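Long-range contacts in putative SnoaL-like polyketide cyclase (Jannaschia sp., PDB 3KKG), which is of unproven function but probably acts as a polyketide cyclase of the SnoaL-like family, within the NTF2 clan: residues V32-M37 and Q56-N61; P39-I44 and I125-F130; A89-A94 and V109-V114. All blocks are in the same frame, centred on the assembly; numbering follows the deposited sequence.

Overall arrangement
From the N terminus, helix 29-36 supplies W33 and helix 54-67 then comes back to meet it, so interaction 1 closes a loop holding strands 37-38, 41-45 and 51-52. Interaction 2 opens within that loop, at 39-44, and closes only at 125-130; the two contacts therefore cross, and they touch where A57 and W33 meet F41 and where W33 meets M127, tying the helices to the sheet. Interaction 3, a pairing of strands 84-94 and 108-120, is nested inside the long excursion that interaction 2 closes. The two share the sheet through neighbouring strands 108-120 and 123-131, joined by a backbone hydrogen bond from V114 N to F130 O.

Interaction 1: residues V32-M37 and Q56-N61; sequences VWRETM and QAIAFN
The helical segments 32-36 and 56-61 run roughly antiparallel, their axes 145° apart and no closer than 11.1 Å, a separation wide enough to take a large side chain between them. W33 fills that role. Its side chain leaves the backbone toward helix 56-61 and, with CG anti to the carbonyl carbon, lays different parts of the indole against I58, A57 and, one turn on, N61. Near the base, W33 CE3 rests on I58 CG1 at 3.7 Å, the two side chains sliding past each other in opposite directions. W33 CZ3 lies 3.9 Å from A57 O. At the far end the amide of N61, swung anti to its own backbone N, crosses the benzo ring obliquely with the two planes 30° apart; W33 CZ2 lies 3.3 Å from N61 OD1. The indole N-H is occupied elsewhere, bonded to the carbonyl of G22. One ring face is covered from within the first segment, where the methyl CE of selenomethionine M37 sits over the centre. On the exposed side, R34 runs out extended at right angles to I58, and I58 CD1 touches R34 CG at 3.9 Å while lying over one face of the guanidinium; the charge itself is paired with E55 and D31. W29 adds a second aromatic ring, edge-to-face with W33, and also touches I58 and N61. Toward the sheet of this NTF2-like fold, W33 packs on F41 and M127 and A57 on F41 and S43, so that the helix pair lies against strands 41-45 and 123-131.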
loop_
_atom_site.group_PDB
_atom_site.type_symbol
_atom_site.label_atom_id
_atom_site.label_comp_id
_atom_site.label_asym_id
_atom_site.label_seq_id
_atom_site.Cartn_x
_atom_site.Cartn_y
_atom_site.Cartn_z
ATOM N N VAL A 32 -6.108 23.487 2.352
ATOM C CA VAL A 32 -6.729 22.357 3.059
ATOM C C VAL A 32 -5.620 21.536 3.761
ATOM O O VAL A 32 -5.748 21.119 4.904
ATOM C CB VAL A 32 -7.579 21.436 2.123
ATOM C CG1 VAL A 32 -8.078 20.176 2.889
ATOM C CG2 VAL A 32 -8.756 22.209 1.509
ATOM N N TRP A 33 -4.527 21.292 3.052
ATOM C CA TRP A 33 -3.391 20.631 3.684
ATOM C C TRP A 33 -2.890 21.423 4.909
ATOM O O TRP A 33 -2.633 20.856 5.967
ATOM C CB TRP A 33 -2.253 20.418 2.688
ATOM C CG TRP A 33 -2.415 19.239 1.772
ATOM C CD1 TRP A 33 -3.542 18.861 1.123
ATOM C CD2 TRP A 33 -1.408 18.293 1.401
ATOM N NE1 TRP A 33 -3.311 17.718 0.390
ATOM C CE2 TRP A 33 -2.016 17.353 0.539
ATOM C CE3 TRP A 33 -0.057 18.124 1.725
ATOM C CZ2 TRP A 33 -1.316 16.289 -0.021
ATOM C CZ3 TRP A 33 0.623 17.069 1.185
ATOM C CH2 TRP A 33 0.011 16.191 0.303
ATOM N N ARG A 34 -2.772 22.741 4.769
ATOM C CA ARG A 34 -2.280 23.566 5.881
ATOM C C ARG A 34 -3.195 23.554 7.103
ATOM O O ARG A 34 -2.716 23.651 8.225
ATOM C CB ARG A 34 -2.016 24.995 5.425
ATOM C CG ARG A 34 -0.878 25.087 4.433
ATOM C CD ARG A 34 -0.609 26.497 3.980
ATOM N NE ARG A 34 0.454 26.520 2.968
ATOM C CZ ARG A 34 0.298 26.865 1.688
ATOM N NH1 ARG A 34 -0.872 27.258 1.196
ATOM N NH2 ARG A 34 1.339 26.820 0.879
ATOM N N GLU A 35 -4.497 23.402 6.897
ATOM C CA GLU A 35 -5.424 23.280 8.028
ATOM C C GLU A 35 -5.553 21.874 8.622
ATOM O O GLU A 35 -5.992 21.709 9.752
ATOM C CB GLU A 35 -6.786 23.843 7.680
ATOM C CG GLU A 35 -7.628 23.138 6.648
ATOM C CD GLU A 35 -8.889 23.969 6.318
ATOM O OE1 GLU A 35 -9.641 24.284 7.263
ATOM O OE2 GLU A 35 -9.100 24.346 5.138
ATOM N N THR A 36 -5.134 20.863 7.868
ATOM C CA THR A 36 -5.293 19.451 8.250
ATOM C C THR A 36 -4.030 18.824 8.864
ATOM O O THR A 36 -4.083 17.987 9.767
ATOM C CB THR A 36 -5.687 18.663 6.958
ATOM O OG1 THR A 36 -6.944 19.192 6.489
ATOM C CG2 THR A 36 -5.898 17.179 7.235
HETATM N N MSE A 37 -2.885 19.140 8.251
HETATM C CA MSE A 37 -1.578 18.592 8.664
HETATM C C MSE A 37 -0.933 19.506 9.711
HETATM O O MSE A 37 -1.159 20.725 9.719
HETATM C CB MSE A 37 -0.613 18.485 7.473
HETATM C CG MSE A 37 -0.769 17.267 6.570
HETATM SE SE MSE A 37 -2.426 17.231 5.470
HETATM C CE MSE A 37 -1.827 15.917 4.134
ATOM N N GLN A 56 7.293 21.594 2.568
ATOM C CA GLN A 56 8.098 20.646 1.767
ATOM C C GLN A 56 7.220 19.539 1.213
ATOM O O GLN A 56 7.322 19.161 0.030
ATOM C CB GLN A 56 9.213 20.064 2.618
ATOM C CG GLN A 56 10.291 21.093 3.030
ATOM C CD GLN A 56 9.979 21.874 4.317
ATOM O OE1 GLN A 56 8.868 21.862 4.830
ATOM N NE2 GLN A 56 10.981 22.608 4.811
ATOM N N ALA A 57 6.344 19.024 2.066
ATOM C CA ALA A 57 5.450 17.968 1.628
ATOM C C ALA A 57 4.431 18.454 0.591
ATOM O O ALA A 57 4.097 17.757 -0.376
ATOM C CB ALA A 57 4.726 17.380 2.829
ATOM N N ILE A 58 3.911 19.650 0.785
ATOM C CA ILE A 58 3.078 20.276 -0.215
ATOM C C ILE A 58 3.788 20.454 -1.559
ATOM O O ILE A 58 3.225 20.171 -2.603
ATOM C CB ILE A 58 2.545 21.659 0.310
ATOM C CG1 ILE A 58 1.439 21.448 1.348
ATOM C CG2 ILE A 58 2.029 22.580 -0.837
ATOM C CD1 ILE A 58 1.015 22.758 2.017
ATOM N N ALA A 59 5.023 20.940 -1.519
ATOM C CA ALA A 59 5.815 21.104 -2.733
ATOM C C ALA A 59 5.987 19.790 -3.493
ATOM O O ALA A 59 5.891 19.758 -4.713
ATOM C CB ALA A 59 7.174 21.709 -2.383
ATOM N N PHE A 60 6.234 18.717 -2.755
ATOM C CA PHE A 60 6.407 17.398 -3.345
ATOM C C PHE A 60 5.093 16.963 -4.007
ATOM O O PHE A 60 5.067 16.412 -5.130
ATOM C CB PHE A 60 6.852 16.401 -2.274
ATOM C CG PHE A 60 7.048 15.010 -2.783
ATOM C CD1 PHE A 60 8.232 14.641 -3.368
ATOM C CD2 PHE A 60 6.031 14.083 -2.716
ATOM C CE1 PHE A 60 8.401 13.347 -3.851
ATOM C CE2 PHE A 60 6.206 12.771 -3.214
ATOM C CZ PHE A 60 7.369 12.415 -3.772
ATOM N N ASN A 61 3.961 17.142 -3.308
ATOM C CA ASN A 61 2.678 16.772 -3.899
ATOM C C ASN A 61 2.398 17.538 -5.186
ATOM O O ASN A 61 1.932 16.967 -6.166
ATOM C CB ASN A 61 1.552 17.013 -2.872
ATOM C CG ASN A 61 0.271 16.300 -3.194
ATOM O OD1 ASN A 61 -0.810 16.921 -3.255
ATOM N ND2 ASN A 61 0.336 15.027 -3.263
#

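Interaction 2: residues P39-I44 and I125-F130; sequences PGFRSI and IEMRYF
Strands 41-44 and 125-130 run parallel: R42 and I44 turn their backbone groups to the second strand, while F41 and S43 bond outward to G53 and V51. R42 N donates to I125 O (3.1 Å) and R42 O accepts from M127 N (3.0 Å); I44 N reaches M127 O at 2.9 Å, and Y129 N weakly bonds I44 O. A water donates to both I125 O and G40 O. In the curved mixed sheet of this NTF2-like fold, I125 and E126 face T118 as a classic beta bulge. Beside it E126 serves two arginines. R42 NE meets the anti lone pair of E126 OE1 at 3.0 Å, nearly straight at 169°, whereas R128 NE comes to E126 OE2 at 2.8 Å from above the carboxylate plane. A second water accepts from R42 NH2 and R128 NH2 and donates to E126 OE1. An alanine at E126 would remove both salt bridges and would probably leave the two guanidinium groups less firmly placed. R42 NH1 pairs with E52, and R128 NH1 reaches E76 and Q88 of the second subunit. On the other face, F41 sets CZ against M127 CB at 3.6 Å, edge first.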
loop_
_atom_site.group_PDB
_atom_site.type_symbol
_atom_site.label_atom_id
_atom_site.label_comp_id
_atom_site.label_asym_id
_atom_site.label_seq_id
_atom_site.Cartn_x
_atom_site.Cartn_y
_atom_site.Cartn_z
ATOM N N PRO A 39 2.589 21.274 11.283
ATOM C CA PRO A 39 3.758 21.872 10.613
ATOM C C PRO A 39 4.908 20.888 10.366
ATOM O O PRO A 39 5.643 21.008 9.382
ATOM C CB PRO A 39 4.183 22.980 11.585
ATOM C CG PRO A 39 2.976 23.213 12.424
ATOM C CD PRO A 39 2.224 21.964 12.536
ATOM N N GLY A 40 5.070 19.935 11.279
ATOM C CA GLY A 40 6.104 18.910 11.168
ATOM C C GLY A 40 5.632 17.639 10.453
ATOM O O GLY A 40 6.298 16.612 10.536
ATOM N N PHE A 41 4.498 17.729 9.757
ATOM C CA PHE A 41 3.999 16.628 8.909
ATOM C C PHE A 41 5.107 16.023 8.080
ATOM O O PHE A 41 5.972 16.725 7.540
ATOM C CB PHE A 41 2.909 17.181 8.016
ATOM C CG PHE A 41 2.430 16.227 6.971
ATOM C CD1 PHE A 41 1.705 15.129 7.307
ATOM C CD2 PHE A 41 2.661 16.479 5.625
ATOM C CE1 PHE A 41 1.207 14.269 6.293
ATOM C CE2 PHE A 41 2.155 15.690 4.651
ATOM C CZ PHE A 41 1.465 14.554 4.965
ATOM N N ARG A 42 5.063 14.702 7.969
ATOM C CA ARG A 42 6.030 13.918 7.181
ATOM C C ARG A 42 5.265 13.106 6.128
ATOM O O ARG A 42 4.281 12.440 6.446
ATOM C CB ARG A 42 6.719 12.859 8.065
ATOM C CG ARG A 42 7.663 13.399 9.072
ATOM C CD ARG A 42 7.864 12.432 10.251
ATOM N NE ARG A 42 8.164 11.073 9.813
ATOM C CZ ARG A 42 9.371 10.586 9.539
ATOM N NH1 ARG A 42 10.458 11.315 9.639
ATOM N NH2 ARG A 42 9.490 9.326 9.168
ATOM N N SER A 43 5.792 13.156 4.917
ATOM C CA SER A 43 5.249 12.489 3.763
ATOM C C SER A 43 6.243 11.406 3.308
ATOM O O SER A 43 7.445 11.638 3.221
ATOM C CB SER A 43 5.032 13.513 2.659
ATOM O OG SER A 43 4.464 12.884 1.529
ATOM N N ILE A 44 5.740 10.212 3.060
ATOM C CA ILE A 44 6.575 9.085 2.702
ATOM C C ILE A 44 5.982 8.499 1.413
ATOM O O ILE A 44 4.799 8.091 1.405
ATOM C CB ILE A 44 6.594 8.022 3.818
ATOM C CG1 ILE A 44 7.299 8.581 5.065
ATOM C CG2 ILE A 44 7.290 6.723 3.339
ATOM C CD1 ILE A 44 7.151 7.706 6.313
ATOM N N ILE A 125 -0.315 13.855 11.039
ATOM C CA ILE A 125 1.145 14.005 11.259
ATOM C C ILE A 125 2.046 13.224 10.288
ATOM O O ILE A 125 3.259 13.514 10.190
ATOM C CB ILE A 125 1.521 13.669 12.713
ATOM C CG1 ILE A 125 1.301 12.177 13.050
ATOM C CG2 ILE A 125 0.708 14.543 13.688
ATOM C CD1 ILE A 125 1.855 11.765 14.434
ATOM N N GLU A 126 1.482 12.225 9.636
ATOM C CA GLU A 126 2.268 11.422 8.705
ATOM C C GLU A 126 1.339 10.777 7.685
ATOM O O GLU A 126 0.184 10.412 8.000
ATOM C CB GLU A 126 3.036 10.328 9.438
ATOM C CG GLU A 126 3.976 9.540 8.514
ATOM C CD GLU A 126 4.898 8.610 9.258
ATOM O OE1 GLU A 126 5.858 9.103 9.863
ATOM O OE2 GLU A 126 4.555 7.397 9.281
HETATM N N MSE A 127 1.844 10.661 6.469
HETATM C CA MSE A 127 1.162 10.045 5.371
HETATM C C MSE A 127 2.143 9.144 4.635
HETATM O O MSE A 127 3.196 9.635 4.239
HETATM C CB MSE A 127 0.643 11.123 4.417
HETATM C CG MSE A 127 -0.114 10.621 3.227
HETATM SE SE MSE A 127 -0.745 12.102 2.169
HETATM C CE MSE A 127 0.880 12.552 1.455
ATOM N N ARG A 128 1.828 7.857 4.521
ATOM C CA ARG A 128 2.604 6.905 3.755
ATOM C C ARG A 128 1.796 6.499 2.547
ATOM O O ARG A 128 0.575 6.396 2.609
ATOM C CB ARG A 128 2.925 5.650 4.579
ATOM C CG ARG A 128 3.703 5.919 5.822
ATOM C CD ARG A 128 3.781 4.675 6.713
ATOM N NE ARG A 128 4.580 4.926 7.897
ATOM C CZ ARG A 128 5.054 3.925 8.630
ATOM N NH1 ARG A 128 4.845 2.659 8.292
ATOM N NH2 ARG A 128 5.761 4.199 9.727
ATOM N N TYR A 129 2.437 6.320 1.411
ATOM C CA TYR A 129 1.766 6.098 0.160
ATOM C C TYR A 129 2.358 4.955 -0.636
ATOM O O TYR A 129 3.559 4.865 -0.831
ATOM C CB TYR A 129 1.813 7.406 -0.676
ATOM C CG TYR A 129 1.024 7.292 -1.944
ATOM C CD1 TYR A 129 -0.357 7.346 -1.902
ATOM C CD2 TYR A 129 1.624 7.127 -3.164
ATOM C CE1 TYR A 129 -1.101 7.175 -3.026
ATOM C CE2 TYR A 129 0.870 6.977 -4.311
ATOM C CZ TYR A 129 -0.483 7.021 -4.240
ATOM O OH TYR A 129 -1.254 6.853 -5.373
ATOM N N PHE A 130 1.452 4.201 -1.284
ATOM C CA PHE A 130 1.841 3.267 -2.332
ATOM C C PHE A 130 0.838 3.245 -3.451
ATOM O O PHE A 130 -0.372 3.206 -3.203
ATOM C CB PHE A 130 1.906 1.824 -1.855
ATOM C CG PHE A 130 2.852 1.561 -0.730
ATOM C CD1 PHE A 130 2.477 1.727 0.577
ATOM C CD2 PHE A 130 4.125 1.045 -0.966
ATOM C CE1 PHE A 130 3.378 1.450 1.633
ATOM C CE2 PHE A 130 5.003 0.743 0.056
ATOM C CZ PHE A 130 4.644 0.946 1.324
HETATM O O HOH W 1 5.120 14.446 11.628
HETATM O O HOH W 2 7.727 6.796 9.677
#

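Interaction 3: residues A89-A94 and V109-V114; sequences ARLTGA and VDVPDV
Five residue pairs, from A89 with D113 to G93 with V109, join strands 89-94 and 109-114 into an antiparallel ladder in which hydrogen-bonded and non-hydrogen-bonded pairs alternate. The central rung is the best aligned: L91 N reaches V111 O at 2.8 Å, almost along the C=O axis and nearly straight at 173°, and V111 N returns to L91 O. At the 89-113 rung both donors instead come from above the carbonyl planes. The face bearing A89, L91, V111 and D113 is the packed one. Here D113 holds CG in the crowded position between backbone N and carbonyl carbon, which folds the carboxylate back across the first strand, so that D113 OD1 sits 3.3 Å from A89 CB and D113 OD2 lies 3.5 Å from L91 CD1. That buried oxygen is satisfied by the hydroxyl of Y129. In NTF2-like proteins such a strongly bent sheet wraps round a pocket, and a glycol molecule, probably from the crystallisation liquor, bound about 4 Å from the L91 side chain is consistent with one here. On the opposite face R90, T92 and D110 are more open to solvent and linked more loosely, while P112 touches S47 of the second subunit. R90, bent at chi3 (75°), turns its guanidinium so that P112 N and V111 C lie over one face, R90 NH1 being 3.5 Å from P112 CB. Its edge meets D110: R90 NH2 bonds D110 OD1 at 3.2 Å, approaching well above the carboxylate plane, and NE adds only a weak bond. A water accepts from R90 NE and donates to D110 OD1 at 2.7 Å. Near the strand end G93 adopts a phi of 162°, where a side chain would collide with the carbonyl O of T92.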
loop_
_atom_site.group_PDB
_atom_site.type_symbol
_atom_site.label_atom_id
_atom_site.label_comp_id
_atom_site.label_asym_id
_atom_site.label_seq_id
_atom_site.Cartn_x
_atom_site.Cartn_y
_atom_site.Cartn_z
ATOM N N ALA A 89 -7.898 3.667 -2.933
ATOM C CA ALA A 89 -8.559 4.422 -3.968
ATOM C C ALA A 89 -8.129 3.889 -5.310
ATOM O O ALA A 89 -7.285 2.993 -5.411
ATOM C CB ALA A 89 -8.301 5.970 -3.839
ATOM N N ARG A 90 -8.791 4.378 -6.352
ATOM C CA ARG A 90 -8.278 4.204 -7.703
ATOM C C ARG A 90 -8.045 5.547 -8.346
ATOM O O ARG A 90 -8.774 6.499 -8.122
ATOM C CB ARG A 90 -9.157 3.325 -8.551
ATOM C CG ARG A 90 -9.163 1.865 -8.102
ATOM C CD ARG A 90 -9.847 0.997 -9.139
ATOM N NE ARG A 90 -8.990 0.784 -10.321
ATOM C CZ ARG A 90 -8.021 -0.146 -10.402
ATOM N NH1 ARG A 90 -7.827 -0.981 -9.396
ATOM N NH2 ARG A 90 -7.280 -0.298 -11.498
ATOM N N LEU A 91 -6.974 5.603 -9.103
ATOM C CA LEU A 91 -6.536 6.808 -9.807
ATOM C C LEU A 91 -6.670 6.597 -11.302
ATOM O O LEU A 91 -6.224 5.568 -11.811
ATOM C CB LEU A 91 -5.045 7.059 -9.548
ATOM C CG LEU A 91 -4.665 7.231 -8.102
ATOM C CD1 LEU A 91 -3.128 7.450 -7.974
ATOM C CD2 LEU A 91 -5.413 8.371 -7.451
ATOM N N THR A 92 -7.198 7.616 -11.962
ATOM C CA THR A 92 -7.298 7.603 -13.412
ATOM C C THR A 92 -6.934 8.968 -13.955
ATOM O O THR A 92 -7.399 9.991 -13.496
ATOM C CB THR A 92 -8.685 7.207 -13.916
ATOM O OG1 THR A 92 -9.650 8.072 -13.323
ATOM C CG2 THR A 92 -8.988 5.751 -13.561
ATOM N N GLY A 93 -6.148 8.976 -15.038
ATOM C CA GLY A 93 -5.853 10.218 -15.743
ATOM C C GLY A 93 -4.653 10.076 -16.626
ATOM O O GLY A 93 -4.010 9.055 -16.691
ATOM N N ALA A 94 -4.410 11.156 -17.358
ATOM C CA ALA A 94 -3.382 11.194 -18.384
ATOM C C ALA A 94 -2.131 11.894 -17.907
ATOM O O ALA A 94 -2.232 12.950 -17.274
ATOM C CB ALA A 94 -3.927 11.915 -19.631
ATOM N N VAL A 109 -3.393 6.294 -17.224
ATOM C CA VAL A 109 -3.161 5.309 -16.181
ATOM C C VAL A 109 -4.473 5.032 -15.477
ATOM O O VAL A 109 -5.385 5.879 -15.439
ATOM C CB VAL A 109 -2.081 5.776 -15.121
ATOM C CG1 VAL A 109 -0.841 6.185 -15.851
ATOM C CG2 VAL A 109 -2.613 6.848 -14.204
ATOM N N ASP A 110 -4.561 3.836 -14.893
ATOM C CA ASP A 110 -5.755 3.399 -14.159
ATOM C C ASP A 110 -5.199 2.399 -13.131
ATOM O O ASP A 110 -4.939 1.245 -13.470
ATOM C CB ASP A 110 -6.736 2.699 -15.108
ATOM C CG ASP A 110 -8.008 2.242 -14.424
ATOM O OD1 ASP A 110 -8.089 2.270 -13.209
ATOM O OD2 ASP A 110 -8.954 1.897 -15.184
ATOM N N VAL A 111 -4.961 2.863 -11.901
ATOM C CA VAL A 111 -4.266 2.076 -10.891
ATOM C C VAL A 111 -4.909 2.186 -9.510
ATOM O O VAL A 111 -5.415 3.245 -9.161
ATOM C CB VAL A 111 -2.750 2.446 -10.781
ATOM C CG1 VAL A 111 -1.983 1.927 -12.006
ATOM C CG2 VAL A 111 -2.557 3.961 -10.543
ATOM N N PRO A 112 -4.826 1.122 -8.731
ATOM C CA PRO A 112 -5.207 1.194 -7.311
ATOM C C PRO A 112 -4.104 1.862 -6.517
ATOM O O PRO A 112 -2.923 1.844 -6.909
ATOM C CB PRO A 112 -5.385 -0.272 -6.934
ATOM C CG PRO A 112 -4.265 -0.962 -7.720
ATOM C CD PRO A 112 -4.222 -0.187 -9.055
ATOM N N ASP A 113 -4.443 2.367 -5.346
ATOM C CA ASP A 113 -3.446 2.890 -4.442
ATOM C C ASP A 113 -3.888 2.677 -3.021
ATOM O O ASP A 113 -5.009 2.200 -2.746
ATOM C CB ASP A 113 -3.076 4.291 -4.783
ATOM C CG ASP A 113 -4.052 5.328 -4.378
ATOM O OD1 ASP A 113 -5.102 5.029 -3.786
ATOM O OD2 ASP A 113 -3.799 6.521 -4.705
ATOM N N VAL A 114 -3.040 3.053 -2.101
ATOM C CA VAL A 114 -3.347 3.027 -0.654
ATOM C C VAL A 114 -2.549 4.116 0.031
ATOM O O VAL A 114 -1.366 4.340 -0.236
ATOM C CB VAL A 114 -3.075 1.660 -0.051
ATOM C CG1 VAL A 114 -1.645 1.234 -0.194
ATOM C CG2 VAL A 114 -3.485 1.686 1.447
HETATM O O HOH W 3 -10.566 2.633 -12.326
#